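NH(3)-dependent NAD(+) synthetase (Francisella tularensis subsp. holarctica LVS, PDB 3FIU) belongs to the NAD synthase family of the HUP clan, an alpha/beta fold built around a parallel sheet, and here holds adenosine monophosphate, pyrophosphate and magnesium. Local coordinates at residues G38-D41 / S42-A46; K220-A224 / K225-R229. All blocks are in the same frame, centred on the assembly; numbering follows the deposited sequence.

Contact 1. Residues G38-D41 / S42-A46. With MG (magnesium ion), chain E; POP (pyrophosphate 2-), chain H; AMP (adenosine monophosphate), chain G.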
ATOM      1  N   GLY A  38      -4.499  20.892  -0.157  1.00 16.35           N
ATOM      2  CA  GLY A  38      -4.415  22.346   0.028  1.00 16.20           C
ATOM      3  C   GLY A  38      -2.972  22.726   0.331  1.00 19.81           C
ATOM      4  O   GLY A  38      -2.653  23.930   0.436  1.00 19.38           O
ATOM      5  N   GLY A  39      -2.107  21.710   0.418  1.00 18.05           N
ATOM      6  CA  GLY A  39      -0.631  21.926   0.566  1.00 17.89           C
ATOM      7  C   GLY A  39       0.094  22.118  -0.763  1.00 17.39           C
ATOM      8  O   GLY A  39      -0.460  21.899  -1.835  1.00 17.29           O
ATOM      9  N   ILE A  40       1.369  22.500  -0.685  1.00 18.80           N
ATOM     10  CA  ILE A  40       2.176  22.792  -1.868  1.00 17.52           C
ATOM     11  C   ILE A  40       2.559  21.569  -2.730  1.00 15.93           C
ATOM     12  O   ILE A  40       2.596  21.667  -3.957  1.00 17.73           O
ATOM     13  CB  ILE A  40       3.483  23.530  -1.456  1.00 18.57           C
ATOM     14  CG1 ILE A  40       4.201  24.067  -2.687  1.00 18.28           C
ATOM     15  CG2 ILE A  40       4.452  22.582  -0.656  1.00 18.63           C
ATOM     16  CD1 ILE A  40       3.437  25.135  -3.371  1.00 17.81           C
ATOM     17  N   ASP A  41       2.855  20.425  -2.103  1.00 16.08           N
ATOM     18  CA  ASP A  41       3.338  19.239  -2.864  1.00 15.28           C
ATOM     19  C   ASP A  41       2.248  18.767  -3.802  1.00 17.04           C
ATOM     20  O   ASP A  41       2.484  18.555  -4.994  1.00 16.34           O
ATOM     21  CB  ASP A  41       3.731  18.060  -1.947  1.00 16.10           C
ATOM     22  CG  ASP A  41       4.879  18.373  -0.996  1.00 20.08           C
ATOM     23  OD1 ASP A  41       5.763  19.190  -1.341  1.00 20.67           O
ATOM     24  OD2 ASP A  41       4.881  17.759   0.113  1.00 21.48           O
ATOM     25  N   SER A  42       1.033  18.612  -3.269  1.00 16.83           N
ATOM     26  CA  SER A  42      -0.064  18.130  -4.118  1.00 16.67           C
ATOM     27  C   SER A  42      -0.508  19.211  -5.096  1.00 16.67           C
ATOM     28  O   SER A  42      -0.891  18.892  -6.229  1.00 16.56           O
ATOM     29  CB  SER A  42      -1.250  17.605  -3.300  1.00 15.84           C
ATOM     30  OG  SER A  42      -1.678  18.584  -2.347  1.00 15.90           O
ATOM     31  N   ALA A  43      -0.407  20.481  -4.687  1.00 15.28           N
ATOM     32  CA  ALA A  43      -0.725  21.579  -5.610  1.00 15.88           C
ATOM     33  C   ALA A  43       0.190  21.544  -6.861  1.00 16.47           C
ATOM     34  O   ALA A  43      -0.273  21.632  -8.027  1.00 16.36           O
ATOM     35  CB  ALA A  43      -0.650  22.926  -4.893  1.00 16.21           C
ATOM     36  N   VAL A  44       1.495  21.442  -6.617  1.00 18.53           N
ATOM     37  CA  VAL A  44       2.485  21.398  -7.711  1.00 16.06           C
ATOM     38  C   VAL A  44       2.265  20.159  -8.585  1.00 15.80           C
ATOM     39  O   VAL A  44       2.212  20.257  -9.820  1.00 16.44           O
ATOM     40  CB  VAL A  44       3.942  21.477  -7.142  1.00 16.89           C
ATOM     41  CG1 VAL A  44       5.011  21.174  -8.234  1.00 16.87           C
ATOM     42  CG2 VAL A  44       4.217  22.880  -6.494  1.00 17.47           C
ATOM     43  N   ALA A  45       2.168  18.991  -7.952  1.00 16.35           N
ATOM     44  CA  ALA A  45       1.927  17.746  -8.683  1.00 17.80           C
ATOM     45  C   ALA A  45       0.657  17.818  -9.578  1.00 19.28           C
ATOM     46  O   ALA A  45       0.698  17.436 -10.766  1.00 19.39           O
ATOM     47  CB  ALA A  45       1.850  16.577  -7.689  1.00 17.22           C
ATOM     48  N   ALA A  46      -0.444  18.350  -9.035  1.00 17.65           N
ATOM     49  CA  ALA A  46      -1.687  18.534  -9.828  1.00 19.34           C
ATOM     50  C   ALA A  46      -1.490  19.476 -11.037  1.00 20.62           C
ATOM     51  O   ALA A  46      -1.908  19.170 -12.159  1.00 21.79           O
ATOM     52  CB  ALA A  46      -2.840  19.040  -8.929  1.00 19.18           C
TER
HETATM   53 MG    MG E5001       3.584  16.713   1.421  1.00 20.12          MG
HETATM   54  P1  POP H4001       0.947  18.530   0.721  1.00 19.14           P
HETATM   55  O1  POP H4001       0.354  18.926  -0.609  1.00 19.01           O
HETATM   56  O2  POP H4001       1.721  17.247   0.614  1.00 17.12           O
HETATM   57  O3  POP H4001      -0.072  18.402   1.842  1.00 19.86           O
HETATM   58  O   POP H4001       2.039  19.663   1.123  1.00 17.79           O
HETATM   59  P2  POP H4001       2.862  19.630   2.508  1.00 19.41           P
HETATM   60  O4  POP H4001       3.732  18.383   2.549  1.00 18.45           O
HETATM   61  O5  POP H4001       3.717  20.856   2.368  1.00 17.35           O
HETATM   62  O6  POP H4001       1.977  19.740   3.726  1.00 18.56           O
HETATM   63  P   AMP G3001       1.299  15.561   3.701  1.00 26.74           P
HETATM   64  O1P AMP G3001       2.661  15.517   3.033  1.00 21.62           O
HETATM   65  O2P AMP G3001       1.147  14.474   4.778  1.00 24.31           O
HETATM   66  O3P AMP G3001       0.755  16.879   4.129  1.00 22.27           O
HETATM   67  O5' AMP G3001       0.245  14.998   2.596  1.00 23.48           O
HETATM   68  C5' AMP G3001       0.626  13.874   1.775  1.00 20.20           C
HETATM   69  C4' AMP G3001      -0.378  13.757   0.640  1.00 22.09           C
HETATM   70  O4' AMP G3001      -1.609  13.178   1.090  1.00 22.00           O
HETATM   71  C3' AMP G3001      -0.805  15.101   0.065  1.00 20.60           C
HETATM   72  O3' AMP G3001       0.193  15.548  -0.843  1.00 17.93           O
HETATM   73  C2' AMP G3001      -2.112  14.735  -0.632  1.00 13.94           C
HETATM   74  O2' AMP G3001      -1.873  14.186  -1.946  1.00 16.62           O
HETATM   75  C1' AMP G3001      -2.695  13.666   0.296  1.00 17.66           C
HETATM   76  N9  AMP G3001      -3.652  14.314   1.224  1.00 21.33           N
HETATM   77  C8  AMP G3001      -3.424  14.699   2.508  1.00 23.26           C
HETATM   78  N7  AMP G3001      -4.529  15.275   3.052  1.00 23.12           N
HETATM   79  C5  AMP G3001      -5.473  15.285   2.081  1.00 21.10           C
HETATM   80  C6  AMP G3001      -6.876  15.729   1.993  1.00 20.64           C
HETATM   81  N6  AMP G3001      -7.472  16.341   3.043  1.00 17.82           N
HETATM   82  N1  AMP G3001      -7.489  15.514   0.814  1.00 16.94           N
HETATM   83  C2  AMP G3001      -6.910  14.934  -0.257  1.00 20.07           C
HETATM   84  N3  AMP G3001      -5.626  14.478  -0.253  1.00 22.21           N
HETATM   85  C4  AMP G3001      -4.900  14.636   0.890  1.00 22.05           C
HETATM   86  O   HOH W   1      -3.140  21.018  -2.603  1.00 18.28           O
HETATM   87  O   HOH W   2       3.689  14.949   0.038  1.00 16.90           O
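The carbonyl oxygen of Gly39 is gripped twice: Ala43 N donates to Gly39 O over 3.2 Å in the first turn of helix 40-51, and water 1 donates to the same oxygen at 2.9 Å. That water also accepts from Gly38 N and donates to Ser42 OG, pinning the glycine turn to the helix start. Ser42 OG, held between backbone N and carbonyl carbon (chi1 53°), donates a hydrogen bond to pyrophosphate O1 at 2.7 Å; Ser42 N reaches the same O1 at 2.8 Å and nearly straight. At Gly39, the N-cap, the bridging oxygen of pyrophosphate lies too close to leave room for a beta carbon. With CG anti to its carbonyl carbon (chi1 -62°), Asp41 places OD2 2.1 Å from magnesium, while Lys171 and Asn144 hold its OD1; Glu147 shares the metal. On another side Ile40 and Val44 lie alongside each other, Ile40 CD1 3.9 Å from Val44 CG2, against helix 171-180. The sequence from Ser37 to Ser42 is the SGGxDS signature of a PP-loop. Backbone N-H groups at a helix start, together with magnesium and Lys171, would be expected to offset the negative charge of the pyrophosphate.

Contact 2. Residues K220-A224 / K225-R229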
ATOM      1  N   LYS A 220      25.522  20.050   2.251  1.00 27.63           N
ATOM      2  CA  LYS A 220      25.885  21.297   2.899  1.00 28.55           C
ATOM      3  C   LYS A 220      25.819  21.100   4.390  1.00 29.34           C
ATOM      4  O   LYS A 220      25.120  20.227   4.875  1.00 27.04           O
ATOM      5  CB  LYS A 220      24.966  22.417   2.419  1.00 29.15           C
ATOM      6  CG  LYS A 220      25.198  22.676   0.925  1.00 32.34           C
ATOM      7  CD  LYS A 220      24.185  23.621   0.272  1.00 40.68           C
ATOM      8  CE  LYS A 220      24.638  23.958  -1.156  1.00 47.49           C
ATOM      9  NZ  LYS A 220      23.520  24.132  -2.145  1.00 53.19           N
ATOM     10  N   GLN A 221      26.576  21.910   5.121  1.00 30.24           N
ATOM     11  CA  GLN A 221      26.664  21.768   6.562  1.00 31.20           C
ATOM     12  C   GLN A 221      25.335  22.064   7.255  1.00 30.57           C
ATOM     13  O   GLN A 221      24.634  23.021   6.873  1.00 29.36           O
ATOM     14  CB  GLN A 221      27.698  22.746   7.091  1.00 32.26           C
ATOM     15  CG  GLN A 221      28.063  22.521   8.550  1.00 41.30           C
ATOM     16  CD  GLN A 221      28.541  23.796   9.235  1.00 51.94           C
ATOM     17  OE1 GLN A 221      28.474  24.903   8.671  1.00 59.42           O
ATOM     18  NE2 GLN A 221      29.021  23.650  10.453  1.00 53.09           N
ATOM     19  N   VAL A 222      25.005  21.255   8.265  1.00 29.32           N
ATOM     20  CA  VAL A 222      23.851  21.525   9.144  1.00 30.12           C
ATOM     21  C   VAL A 222      24.204  21.381  10.616  1.00 30.51           C
ATOM     22  O   VAL A 222      25.207  20.784  10.938  1.00 32.36           O
ATOM     23  CB  VAL A 222      22.603  20.660   8.773  1.00 28.92           C
ATOM     24  CG1 VAL A 222      22.110  21.044   7.385  1.00 27.23           C
ATOM     25  CG2 VAL A 222      22.927  19.192   8.818  1.00 30.25           C
ATOM     26  N   SER A 223      23.379  21.925  11.505  1.00 32.32           N
ATOM     27  CA  SER A 223      23.651  21.890  12.944  1.00 33.12           C
ATOM     28  C   SER A 223      23.527  20.480  13.506  1.00 33.28           C
ATOM     29  O   SER A 223      22.855  19.626  12.924  1.00 34.77           O
ATOM     30  CB  SER A 223      22.695  22.829  13.698  1.00 34.10           C
ATOM     31  OG  SER A 223      21.417  22.223  13.880  1.00 34.04           O
ATOM     32  N   ALA A 224      24.182  20.240  14.639  1.00 34.07           N
ATOM     33  CA  ALA A 224      24.148  18.936  15.314  1.00 32.44           C
ATOM     34  C   ALA A 224      22.721  18.561  15.793  1.00 33.19           C
ATOM     35  O   ALA A 224      22.333  17.394  15.817  1.00 30.12           O
ATOM     36  CB  ALA A 224      25.142  18.948  16.481  1.00 33.61           C
ATOM     37  N   LYS A 225      21.952  19.574  16.178  1.00 32.25           N
ATOM     38  CA  LYS A 225      20.542  19.398  16.530  1.00 34.46           C
ATOM     39  C   LYS A 225      19.747  18.912  15.310  1.00 33.56           C
ATOM     40  O   LYS A 225      19.019  17.914  15.385  1.00 33.35           O
ATOM     41  CB  LYS A 225      19.976  20.740  17.000  1.00 35.60           C
ATOM     42  CG  LYS A 225      18.512  20.727  17.394  1.00 37.75           C
ATOM     43  CD  LYS A 225      18.074  22.158  17.724  1.00 42.74           C
ATOM     44  CE  LYS A 225      17.054  22.187  18.860  1.00 46.20           C
ATOM     45  NZ  LYS A 225      17.182  23.438  19.663  1.00 46.58           N
ATOM     46  N   ALA A 226      19.893  19.638  14.201  1.00 33.48           N
ATOM     47  CA  ALA A 226      19.275  19.282  12.926  1.00 33.02           C
ATOM     48  C   ALA A 226      19.701  17.883  12.538  1.00 32.87           C
ATOM     49  O   ALA A 226      18.880  17.019  12.231  1.00 30.65           O
ATOM     50  CB  ALA A 226      19.697  20.250  11.855  1.00 33.08           C
ATOM     51  N   LEU A 227      21.003  17.649  12.556  1.00 33.10           N
ATOM     52  CA  LEU A 227      21.481  16.379  12.071  1.00 33.22           C
ATOM     53  C   LEU A 227      20.993  15.219  12.959  1.00 33.50           C
ATOM     54  O   LEU A 227      20.839  14.088  12.469  1.00 32.80           O
ATOM     55  CB  LEU A 227      22.997  16.403  11.983  1.00 35.00           C
ATOM     56  CG  LEU A 227      23.665  15.407  11.046  1.00 36.73           C
ATOM     57  CD1 LEU A 227      23.097  15.491   9.651  1.00 34.08           C
ATOM     58  CD2 LEU A 227      25.156  15.758  11.050  1.00 42.04           C
ATOM     59  N   GLU A 228      20.740  15.500  14.247  1.00 32.48           N
ATOM     60  CA  GLU A 228      20.220  14.481  15.160  1.00 33.52           C
ATOM     61  C   GLU A 228      18.773  14.121  14.773  1.00 33.37           C
ATOM     62  O   GLU A 228      18.384  12.942  14.801  1.00 32.90           O
ATOM     63  CB  GLU A 228      20.290  14.938  16.631  1.00 34.72           C
ATOM     64  CG  GLU A 228      19.933  13.839  17.653  1.00 35.96           C
ATOM     65  CD  GLU A 228      18.432  13.730  17.899  1.00 42.23           C
ATOM     66  OE1 GLU A 228      17.763  14.783  17.939  1.00 45.78           O
ATOM     67  OE2 GLU A 228      17.919  12.607  18.060  1.00 39.05           O
ATOM     68  N   ARG A 229      17.977  15.129  14.426  1.00 32.28           N
ATOM     69  CA  ARG A 229      16.596  14.863  14.005  1.00 31.85           C
ATOM     70  C   ARG A 229      16.536  14.174  12.638  1.00 30.90           C
ATOM     71  O   ARG A 229      15.720  13.257  12.451  1.00 30.71           O
ATOM     72  CB  ARG A 229      15.722  16.114  14.040  1.00 32.13           C
ATOM     73  CG  ARG A 229      15.469  16.717  15.436  1.00 37.44           C
ATOM     74  CD  ARG A 229      15.421  15.677  16.555  1.00 43.94           C
ATOM     75  NE  ARG A 229      14.123  15.042  16.708  1.00 44.61           N
ATOM     76  CZ  ARG A 229      13.939  13.830  17.228  1.00 45.28           C
ATOM     77  NH1 ARG A 229      14.969  13.104  17.644  1.00 45.52           N
ATOM     78  NH2 ARG A 229      12.717  13.335  17.317  1.00 42.97           N
TER
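Ser223 OG accepts from Ala226 N at 3.0 Å, an almost straight bond (166° at the hydrogen) that caps the start of helix 224-235. With chi1 at 80° the hydroxyl sits between its own backbone N and carbonyl carbon, and from there it reaches over the first turn to the amide three residues on; the same placement brings Ser223 OG to 3.3 Å from Ala226 CB. The carbonyl of Ser223 works too: Leu227 N donates to Ser223 O over only 2.7 Å, so one residue satisfies two amides of the opening turn.

Beneath this cap lies the apolar part. Val222 CG2 meets Leu227 CD1 at 3.8 Å, the two side chains crossing at about a right angle, and Val222 CB stands 4.3 Å from Ala226 CB. A serine N-cap flanked by an apolar pair, the residue before the cap and the fourth residue of the helix, is a hydrophobic staple. It faces helix 210-218, where Asp215 touches Val222, Phe216 touches Leu227 and Glu212 touches both Ser223 and Ala226; the methyl of Ala226 is buried there and also meets Val208.

The outer side of the turn is looser. Glu228 N bonds to Ala224 O at 2.9 Å, but the donor stands above the carbonyl plane and the bond is bent to 137°. Ala224 and Lys225 are exposed, and the lysine chain, bent towards its far end, leads away from the turn. The carboxylate of Glu228 also leaves the cap and lies at the edge of the Arg229 guanidinium, in its plane; Arg229 NH1 is 3.0 Å from Glu228 OE2 in a salt bridge whose individual hydrogen bonds are weak.

In the fold
From the N terminus, the chain leaves strand 31-35 of the parallel sheet and enters helix 40-51 through contact 1, within the beta-alpha-beta unit that strand 56-60 completes. This turn lies deep in the fold and ties the sheet to the bound ligands and to helices 171-180 and 185-189. Much later, after helix 210-218, residues 220-224 lead into helix 224-235, and contact 2 forms where this connection enters the helix, at the surface. Each contact is a local helix start; they follow in series, neither nested nor crossed. The centres of contact 1 and contact 2 are about 27 Å apart, and the nearest atoms of contact 1 and contact 2 about 17 Å apart, so they do not touch.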